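Local coordinates for peptidyl-prolyl cis-trans isomerase (Hirschia baltica, PDB 5EX2), which probably catalyses the cis-trans isomerisation of peptide bonds preceding proline, as a periplasmic cyclophilin-type folding helper that also binds a metal ion, at residues A[106-120]-A[123-135]. Sequence-based numbering, arbitrary orientation.
Sequences VLTVINEEDQTKSQY and FYNGFPIETRQDE. With MG (magnesium ion), chain C.
A magnesium site lies at the open end of the antiparallel hairpin of strands 119-124 and 127-132, where the loop before Gln-119 meets the residues after Arg-132. Gln-115 OE1 and Gln-133 OE1 each bind the magnesium ion at 2.4 Å. Glu-135 and three waters complete the site. The two amide planes stand 60° apart, and Gln-133 NE2 donates to Lys-117 O (2.8 Å), which fixes the flip of that amide. Tyr-120 pairs with Thr-131 through two backbone bonds. Thr-131 CG2 makes a CH-pi contact over one face of the Tyr-120 ring, 3.5 Å from its centroid; Gln-115 NE2 lies over the opposite face. With CG between the backbone N and carbonyl carbon (chi1 70°), the ring lies alongside Thr-131. Tyr-120 OH donates to the syn lone pair of Asp-134 OD2 (2.5 Å). Arg-100 forms a salt bridge with Asp-134 OD1. The hairpin belongs to a five-stranded sheet separate from the cyclophilin barrel. On the face carrying Gln-119 and Arg-132, Gln-119 OE1 accepts from Arg-132 NH1 (2.7 Å) in the guanidinium plane, while Gln-119 NE2 donates to Glu-130 OE2 (2.9 Å) from above the carboxylate plane. A leucine in its place would probably leave Arg-132 NH1 and Glu-130 OE2 without the amide they share. Farther along, Leu-107 CD1 packs against Ile-129 CG2 (3.7 Å). Thr-108 and Phe-123 exchange two backbone bonds, N to O each way, joining strand 108-109 to 119-124 as a second hairpin.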
ATOM      1  N   VAL A 106       9.334  14.240   4.874  1.00 15.90           N
ATOM      2  CA  VAL A 106      10.719  13.850   5.071  1.00 13.66           C
ATOM      3  C   VAL A 106      10.825  12.344   5.147  1.00 13.69           C
ATOM      4  O   VAL A 106      10.119  11.694   5.913  1.00 15.41           O
ATOM      5  CB  VAL A 106      11.293  14.471   6.357  1.00 15.01           C
ATOM      6  CG1 VAL A 106      12.741  14.049   6.577  1.00 20.64           C
ATOM      7  CG2 VAL A 106      11.176  15.991   6.306  1.00 16.50           C
ATOM      8  N   LEU A 107      11.685  11.786   4.319  1.00 12.63           N
ATOM      9  CA  LEU A 107      11.914  10.359   4.324  1.00 12.13           C
ATOM     10  C   LEU A 107      12.892   9.971   5.394  1.00 15.22           C
ATOM     11  O   LEU A 107      13.888  10.647   5.619  1.00 15.25           O
ATOM     12  CB  LEU A 107      12.441   9.891   2.981  1.00 13.44           C
ATOM     13  CG  LEU A 107      11.645  10.330   1.759  1.00 11.59           C
ATOM     14  CD1 LEU A 107      12.189   9.631   0.524  1.00 13.63           C
ATOM     15  CD2 LEU A 107      10.195  10.015   1.934  1.00 10.54           C
ATOM     16  N   THR A 108      12.600   8.873   6.062  1.00 12.27           N
ATOM     17  CA  THR A 108      13.552   8.228   6.941  1.00 11.36           C
ATOM     18  C   THR A 108      14.437   7.369   6.076  1.00 11.66           C
ATOM     19  O   THR A 108      13.967   6.443   5.407  1.00 13.79           O
ATOM     20  CB  THR A 108      12.854   7.375   8.006  1.00 12.15           C
ATOM     21  OG1 THR A 108      12.076   8.225   8.858  1.00 14.12           O
ATOM     22  CG2 THR A 108      13.847   6.559   8.829  1.00 13.98           C
ATOM     23  N   VAL A 109      15.718   7.699   6.075  1.00 11.89           N
ATOM     24  CA  VAL A 109      16.698   6.945   5.318  1.00 13.42           C
ATOM     25  C   VAL A 109      17.043   5.658   6.043  1.00 14.53           C
ATOM     26  O   VAL A 109      16.877   5.545   7.264  1.00 19.02           O
ATOM     27  CB  VAL A 109      17.972   7.776   5.087  1.00 13.98           C
ATOM     28  CG1 VAL A 109      17.614   9.069   4.387  1.00 16.31           C
ATOM     29  CG2 VAL A 109      18.685   8.070   6.427  1.00 17.52           C
ATOM     30  N   ILE A 110      17.552   4.692   5.291  1.00 14.76           N
ATOM     31  CA  ILE A 110      17.922   3.403   5.828  1.00 18.07           C
ATOM     32  C   ILE A 110      19.376   3.412   6.280  1.00 20.82           C
ATOM     33  O   ILE A 110      19.717   2.901   7.348  1.00 22.62           O
ATOM     34  CB  ILE A 110      17.689   2.313   4.779  1.00 14.87           C
ATOM     35  CG1 ILE A 110      16.191   2.213   4.478  1.00 18.28           C
ATOM     36  CG2 ILE A 110      18.212   0.983   5.269  1.00 15.93           C
ATOM     37  CD1 ILE A 110      15.868   1.569   3.157  1.00 17.26           C
ATOM     38  N   ASN A 111      20.231   3.998   5.454  1.00 22.41           N
ATOM     39  CA  ASN A 111      21.627   4.157   5.805  1.00 24.64           C
ATOM     40  C   ASN A 111      21.921   5.637   5.988  1.00 27.31           C
ATOM     41  O   ASN A 111      21.470   6.465   5.195  1.00 27.91           O
ATOM     42  CB  ASN A 111      22.524   3.543   4.734  1.00 23.88           C
ATOM     43  CG  ASN A 111      23.903   3.222   5.258  1.00 41.87           C
ATOM     44  OD1 ASN A 111      24.677   4.121   5.580  1.00 25.94           O
ATOM     45  ND2 ASN A 111      24.217   1.936   5.357  1.00 33.84           N
ATOM     46  N   GLU A 112      22.651   5.965   7.049  1.00 25.53           N
ATOM     47  CA  GLU A 112      22.965   7.353   7.375  1.00 27.54           C
ATOM     48  C   GLU A 112      24.193   7.863   6.629  1.00 30.47           C
ATOM     49  O   GLU A 112      24.523   9.045   6.719  1.00 36.23           O
ATOM     50  CB  GLU A 112      23.193   7.503   8.880  1.00 29.67           C
ATOM     51  CG  GLU A 112      22.013   7.090   9.747  1.00 36.36           C
ATOM     52  CD  GLU A 112      20.859   8.072   9.682  1.00 42.79           C
ATOM     53  OE1 GLU A 112      21.042   9.177   9.127  1.00 42.49           O
ATOM     54  OE2 GLU A 112      19.770   7.740  10.204  1.00 34.35           O
ATOM     55  N   GLU A 113      24.865   6.984   5.888  1.00 21.67           N
ATOM     56  CA  GLU A 113      26.066   7.379   5.155  1.00 23.38           C
ATOM     57  C   GLU A 113      25.725   8.398   4.074  1.00 19.93           C
ATOM     58  O   GLU A 113      24.597   8.451   3.591  1.00 21.38           O
ATOM     59  CB  GLU A 113      26.757   6.163   4.535  1.00 26.51           C
ATOM     60  CG  GLU A 113      26.067   5.614   3.304  1.00 32.85           C
ATOM     61  CD  GLU A 113      26.576   4.239   2.908  1.00 43.87           C
ATOM     62  OE1 GLU A 113      25.940   3.598   2.042  1.00 49.47           O
ATOM     63  OE2 GLU A 113      27.614   3.801   3.452  1.00 52.41           O
ATOM     64  N   ASP A 114      26.715   9.204   3.700  1.00 19.47           N
ATOM     65  CA  ASP A 114      26.545  10.212   2.655  1.00 23.90           C
ATOM     66  C   ASP A 114      26.019   9.581   1.376  1.00 29.96           C
ATOM     67  O   ASP A 114      26.578   8.601   0.882  1.00 23.27           O
ATOM     68  CB  ASP A 114      27.866  10.919   2.335  1.00 20.25           C
ATOM     69  CG  ASP A 114      28.449  11.673   3.518  1.00 27.95           C
ATOM     70  OD1 ASP A 114      27.714  11.956   4.489  1.00 34.47           O
ATOM     71  OD2 ASP A 114      29.661  11.983   3.473  1.00 29.69           O
ATOM     72  N   GLN A 115      24.959  10.167   0.832  1.00 22.59           N
ATOM     73  CA  GLN A 115      24.368   9.694  -0.417  1.00 20.93           C
ATOM     74  C   GLN A 115      25.259  10.036  -1.603  1.00 18.11           C
ATOM     75  O   GLN A 115      25.895  11.091  -1.609  1.00 21.02           O
ATOM     76  CB  GLN A 115      22.998  10.321  -0.613  1.00 19.34           C
ATOM     77  CG  GLN A 115      21.989   9.840   0.405  1.00 15.88           C
ATOM     78  CD  GLN A 115      20.735  10.677   0.449  1.00 16.02           C
ATOM     79  OE1 GLN A 115      20.676  11.778  -0.096  1.00 19.83           O
ATOM     80  NE2 GLN A 115      19.710  10.147   1.099  1.00 15.56           N
ATOM     81  N   THR A 116      25.294   9.150  -2.601  1.00 17.97           N
ATOM     82  CA  THR A 116      26.073   9.384  -3.822  1.00 20.05           C
ATOM     83  C   THR A 116      25.325   8.987  -5.095  1.00 25.52           C
ATOM     84  O   THR A 116      25.913   8.988  -6.159  1.00 24.81           O
ATOM     85  CB  THR A 116      27.413   8.615  -3.821  1.00 31.22           C
ATOM     86  OG1 THR A 116      27.161   7.210  -3.711  1.00 29.41           O
ATOM     87  CG2 THR A 116      28.304   9.071  -2.680  1.00 32.49           C
ATOM     88  N   LYS A 117      24.055   8.620  -5.005  1.00 17.88           N
ATOM     89  CA  LYS A 117      23.316   8.169  -6.193  1.00 15.51           C
ATOM     90  C   LYS A 117      22.269   9.183  -6.637  1.00 15.03           C
ATOM     91  O   LYS A 117      21.980  10.156  -5.928  1.00 14.44           O
ATOM     92  CB  LYS A 117      22.666   6.802  -5.951  1.00 19.31           C
ATOM     93  CG  LYS A 117      23.676   5.656  -5.806  1.00 23.64           C
ATOM     94  CD  LYS A 117      22.979   4.294  -5.740  1.00 26.64           C
ATOM     95  CE  LYS A 117      23.963   3.160  -5.473  1.00 46.06           C
ATOM     96  NZ  LYS A 117      24.877   2.908  -6.631  1.00 53.74           N
ATOM     97  N   SER A 118      21.699   8.953  -7.818  1.00 12.91           N
ATOM     98  CA  SER A 118      20.704   9.861  -8.368  1.00 12.34           C
ATOM     99  C   SER A 118      19.390   9.712  -7.646  1.00 10.62           C
ATOM    100  O   SER A 118      18.540  10.600  -7.687  1.00 13.71           O
ATOM    101  CB  SER A 118      20.496   9.607  -9.854  1.00 14.06           C
ATOM    102  OG  SER A 118      21.663   9.959 -10.578  1.00 14.64           O
ATOM    103  N   GLN A 119      19.210   8.563  -7.008  1.00 13.45           N
ATOM    104  CA  GLN A 119      17.984   8.270  -6.282  1.00 10.91           C
ATOM    105  C   GLN A 119      18.315   7.601  -4.971  1.00 12.40           C
ATOM    106  O   GLN A 119      19.390   7.057  -4.805  1.00 14.84           O
ATOM    107  CB  GLN A 119      17.067   7.373  -7.124  1.00 15.29           C
ATOM    108  CG  GLN A 119      16.525   8.086  -8.340  1.00 15.18           C
ATOM    109  CD  GLN A 119      15.859   7.205  -9.371  1.00 15.04           C
ATOM    110  OE1 GLN A 119      15.559   7.679 -10.455  1.00 19.88           O
ATOM    111  NE2 GLN A 119      15.593   5.939  -9.036  1.00 16.88           N
ATOM    112  N   TYR A 120      17.379   7.633  -4.031  1.00 10.55           N
ATOM    113  CA  TYR A 120      17.518   6.835  -2.830  1.00  9.96           C
ATOM    114  C   TYR A 120      16.129   6.430  -2.406  1.00  9.46           C
ATOM    115  O   TYR A 120      15.142   6.961  -2.917  1.00  8.84           O
ATOM    116  CB  TYR A 120      18.259   7.598  -1.716  1.00 11.68           C
ATOM    117  CG  TYR A 120      17.496   8.743  -1.109  1.00 15.60           C
ATOM    118  CD1 TYR A 120      17.539  10.018  -1.665  1.00 15.03           C
ATOM    119  CD2 TYR A 120      16.751   8.559   0.049  1.00 15.29           C
ATOM    120  CE1 TYR A 120      16.833  11.067  -1.084  1.00 14.67           C
ATOM    121  CE2 TYR A 120      16.039   9.591   0.628  1.00 14.82           C
ATOM    122  CZ  TYR A 120      16.071  10.842   0.063  1.00 15.17           C
ATOM    123  OH  TYR A 120      15.366  11.873   0.654  1.00 14.44           O
ATOM    124  N   PHE A 123      11.525   5.648   3.986  1.00  9.37           N
ATOM    125  CA  PHE A 123      10.159   5.420   4.446  1.00  9.62           C
ATOM    126  C   PHE A 123       9.486   6.712   4.845  1.00 10.01           C
ATOM    127  O   PHE A 123      10.112   7.609   5.426  1.00 11.21           O
ATOM    128  CB  PHE A 123      10.138   4.479   5.643  1.00 10.00           C
ATOM    129  CG  PHE A 123      10.676   3.094   5.371  1.00 10.43           C
ATOM    130  CD1 PHE A 123       9.854   2.091   4.892  1.00 10.99           C
ATOM    131  CD2 PHE A 123      12.004   2.799   5.626  1.00 10.77           C
ATOM    132  CE1 PHE A 123      10.351   0.806   4.669  1.00 13.76           C
ATOM    133  CE2 PHE A 123      12.508   1.518   5.405  1.00 11.61           C
ATOM    134  CZ  PHE A 123      11.677   0.527   4.933  1.00 13.65           C
ATOM    135  N   TYR A 124       8.188   6.775   4.585  1.00  9.03           N
ATOM    136  CA  TYR A 124       7.355   7.845   5.086  1.00  9.91           C
ATOM    137  C   TYR A 124       6.037   7.238   5.513  1.00  9.41           C
ATOM    138  O   TYR A 124       5.353   6.617   4.693  1.00  8.93           O
ATOM    139  CB  TYR A 124       7.108   8.920   4.037  1.00  9.67           C
ATOM    140  CG  TYR A 124       6.065   9.926   4.463  1.00 14.49           C
ATOM    141  CD1 TYR A 124       6.335  10.879   5.425  1.00 17.31           C
ATOM    142  CD2 TYR A 124       4.804   9.907   3.907  1.00 16.86           C
ATOM    143  CE1 TYR A 124       5.370  11.789   5.816  1.00 16.87           C
ATOM    144  CE2 TYR A 124       3.829  10.806   4.289  1.00 16.63           C
ATOM    145  CZ  TYR A 124       4.114  11.743   5.241  1.00 18.82           C
ATOM    146  OH  TYR A 124       3.138  12.643   5.626  1.00 23.48           O
ATOM    147  N   ASN A 125       5.678   7.404   6.777  1.00 10.15           N
ATOM    148  CA  ASN A 125       4.413   6.882   7.296  1.00 10.45           C
ATOM    149  C   ASN A 125       4.251   5.404   7.020  1.00 10.17           C
ATOM    150  O   ASN A 125       3.141   4.911   6.811  1.00 11.53           O
ATOM    151  CB  ASN A 125       3.249   7.667   6.698  1.00 10.26           C
ATOM    152  CG  ASN A 125       2.906   8.880   7.514  1.00 15.94           C
ATOM    153  OD1 ASN A 125       3.636   9.251   8.426  1.00 16.24           O
ATOM    154  ND2 ASN A 125       1.780   9.500   7.198  1.00 21.79           N
ATOM    155  N   GLY A 126       5.362   4.686   7.040  1.00 10.19           N
ATOM    156  CA  GLY A 126       5.342   3.249   6.852  1.00 10.11           C
ATOM    157  C   GLY A 126       5.273   2.819   5.402  1.00 11.57           C
ATOM    158  O   GLY A 126       5.266   1.617   5.115  1.00 11.59           O
ATOM    159  N   PHE A 127       5.190   3.779   4.486  1.00  9.23           N
ATOM    160  CA  PHE A 127       5.200   3.475   3.063  1.00  8.13           C
ATOM    161  C   PHE A 127       6.622   3.543   2.545  1.00  8.07           C
ATOM    162  O   PHE A 127       7.377   4.451   2.919  1.00  8.57           O
ATOM    163  CB  PHE A 127       4.327   4.448   2.274  1.00  9.12           C
ATOM    164  CG  PHE A 127       2.869   4.440   2.694  1.00  8.09           C
ATOM    165  CD1 PHE A 127       2.020   3.425   2.286  1.00  8.98           C
ATOM    166  CD2 PHE A 127       2.339   5.438   3.504  1.00  9.61           C
ATOM    167  CE1 PHE A 127       0.683   3.402   2.660  1.00 10.66           C
ATOM    168  CE2 PHE A 127       0.990   5.402   3.880  1.00 11.24           C
ATOM    169  CZ  PHE A 127       0.180   4.395   3.449  1.00 10.24           C
ATOM    170  N   PRO A 128       7.001   2.607   1.666  1.00  7.90           N
ATOM    171  CA  PRO A 128       8.308   2.710   1.034  1.00  7.94           C
ATOM    172  C   PRO A 128       8.249   3.808  -0.013  1.00  8.26           C
ATOM    173  O   PRO A 128       7.253   3.943  -0.730  1.00  8.43           O
ATOM    174  CB  PRO A 128       8.503   1.330   0.423  1.00  8.39           C
ATOM    175  CG  PRO A 128       7.100   0.893   0.077  1.00  8.69           C
ATOM    176  CD  PRO A 128       6.226   1.465   1.152  1.00  8.43           C
ATOM    177  N   ILE A 129       9.324   4.581  -0.122  1.00  8.69           N
ATOM    178  CA  ILE A 129       9.382   5.708  -1.031  1.00  8.40           C
ATOM    179  C   ILE A 129      10.729   5.686  -1.729  1.00  9.02           C
ATOM    180  O   ILE A 129      11.737   5.382  -1.099  1.00 10.69           O
ATOM    181  CB  ILE A 129       9.209   7.057  -0.302  1.00  9.90           C
ATOM    182  CG1 ILE A 129       7.913   7.090   0.515  1.00 11.09           C
ATOM    183  CG2 ILE A 129       9.275   8.222  -1.291  1.00 10.43           C
ATOM    184  CD1 ILE A 129       6.659   7.144  -0.317  1.00 11.08           C
ATOM    185  N   GLU A 130      10.731   5.943  -3.033  1.00  7.83           N
ATOM    186  CA  GLU A 130      11.956   6.191  -3.784  1.00  8.74           C
ATOM    187  C   GLU A 130      11.866   7.599  -4.341  1.00  8.07           C
ATOM    188  O   GLU A 130      10.793   8.094  -4.665  1.00  8.36           O
ATOM    189  CB  GLU A 130      12.156   5.162  -4.907  1.00  8.00           C
ATOM    190  CG  GLU A 130      13.459   5.334  -5.638  1.00 10.31           C
ATOM    191  CD  GLU A 130      13.784   4.189  -6.561  1.00 11.62           C
ATOM    192  OE1 GLU A 130      12.872   3.422  -6.940  1.00 12.74           O
ATOM    193  OE2 GLU A 130      14.965   4.063  -6.903  1.00 15.07           O
ATOM    194  N   THR A 131      13.006   8.268  -4.439  1.00  8.60           N
ATOM    195  CA  THR A 131      12.975   9.671  -4.764  1.00  8.69           C
ATOM    196  C   THR A 131      14.193  10.117  -5.520  1.00  8.35           C
ATOM    197  O   THR A 131      15.264   9.566  -5.349  1.00  9.97           O
ATOM    198  CB  THR A 131      12.853  10.502  -3.480  1.00  9.19           C
ATOM    199  OG1 THR A 131      12.620  11.876  -3.786  1.00  9.03           O
ATOM    200  CG2 THR A 131      14.070  10.352  -2.565  1.00 11.26           C
ATOM    201  N   ARG A 132      13.986  11.123  -6.364  1.00  8.46           N
ATOM    202  CA  ARG A 132      15.084  11.930  -6.865  1.00  8.86           C
ATOM    203  C   ARG A 132      15.646  12.731  -5.690  1.00  8.91           C
ATOM    204  O   ARG A 132      15.017  12.856  -4.640  1.00  9.06           O
ATOM    205  CB  ARG A 132      14.610  12.825  -8.011  1.00  9.18           C
ATOM    206  CG  ARG A 132      13.940  12.059  -9.139  1.00 11.66           C
ATOM    207  CD  ARG A 132      14.885  11.093  -9.820  1.00 17.62           C
ATOM    208  NE  ARG A 132      15.886  11.796 -10.610  1.00 18.07           N
ATOM    209  CZ  ARG A 132      16.827  11.195 -11.333  1.00 22.06           C
ATOM    210  NH1 ARG A 132      16.890   9.867 -11.390  1.00 19.75           N
ATOM    211  NH2 ARG A 132      17.686  11.923 -12.022  1.00 19.84           N
ATOM    212  N   GLN A 133      16.855  13.243  -5.844  1.00  9.19           N
ATOM    213  CA  GLN A 133      17.536  13.847  -4.715  1.00  9.26           C
ATOM    214  C   GLN A 133      16.873  15.129  -4.235  1.00  9.55           C
ATOM    215  O   GLN A 133      16.481  15.981  -5.026  1.00 10.15           O
ATOM    216  CB  GLN A 133      18.996  14.114  -5.089  1.00  9.74           C
ATOM    217  CG  GLN A 133      19.809  12.850  -5.090  1.00 10.01           C
ATOM    218  CD  GLN A 133      19.997  12.254  -3.715  1.00 11.33           C
ATOM    219  OE1 GLN A 133      19.680  12.884  -2.691  1.00 14.03           O
ATOM    220  NE2 GLN A 133      20.533  11.051  -3.673  1.00 13.88           N
ATOM    221  N   ASP A 134      16.801  15.281  -2.915  1.00  9.42           N
ATOM    222  CA  ASP A 134      16.131  16.419  -2.296  1.00 10.96           C
ATOM    223  C   ASP A 134      16.753  17.748  -2.691  1.00 11.84           C
ATOM    224  O   ASP A 134      16.068  18.766  -2.738  1.00 11.52           O
ATOM    225  CB  ASP A 134      16.160  16.258  -0.775  1.00 13.19           C
ATOM    226  CG  ASP A 134      15.624  14.917  -0.342  1.00 16.72           C
ATOM    227  OD1 ASP A 134      14.407  14.791  -0.143  1.00 25.13           O
ATOM    228  OD2 ASP A 134      16.432  13.975  -0.216  1.00 37.70           O
ATOM    229  N   GLU A 135      18.044  17.739  -3.000  1.00 12.55           N
ATOM    230  CA  GLU A 135      18.743  18.958  -3.381  1.00 10.13           C
ATOM    231  C   GLU A 135      18.146  19.594  -4.640  1.00 10.71           C
ATOM    232  O   GLU A 135      18.314  20.784  -4.887  1.00 12.54           O
ATOM    233  CB  GLU A 135      20.249  18.676  -3.593  1.00 14.26           C
ATOM    234  CG  GLU A 135      21.024  18.316  -2.303  1.00 14.29           C
ATOM    235  CD  GLU A 135      20.838  16.874  -1.829  1.00 16.07           C
ATOM    236  OE1 GLU A 135      20.303  16.042  -2.584  1.00 14.33           O
ATOM    237  OE2 GLU A 135      21.231  16.556  -0.679  1.00 20.83           O
TER
HETATM  238 MG    MG C 301      20.740  14.033  -0.904  1.00 10.48          MG
HETATM  239  O   HOH W   1       9.955   9.852   7.991  1.00 15.22           O
HETATM  240  O   HOH W   2      18.200  13.103  -8.391  1.00 10.28           O
HETATM  241  O   HOH W   3      22.673  13.707  -2.165  1.00 16.11           O
HETATM  242  O   HOH W   4      22.102  14.241   0.931  1.00 24.66           O
HETATM  243  O   HOH W   5      18.659  14.268   0.385  1.00 20.77           O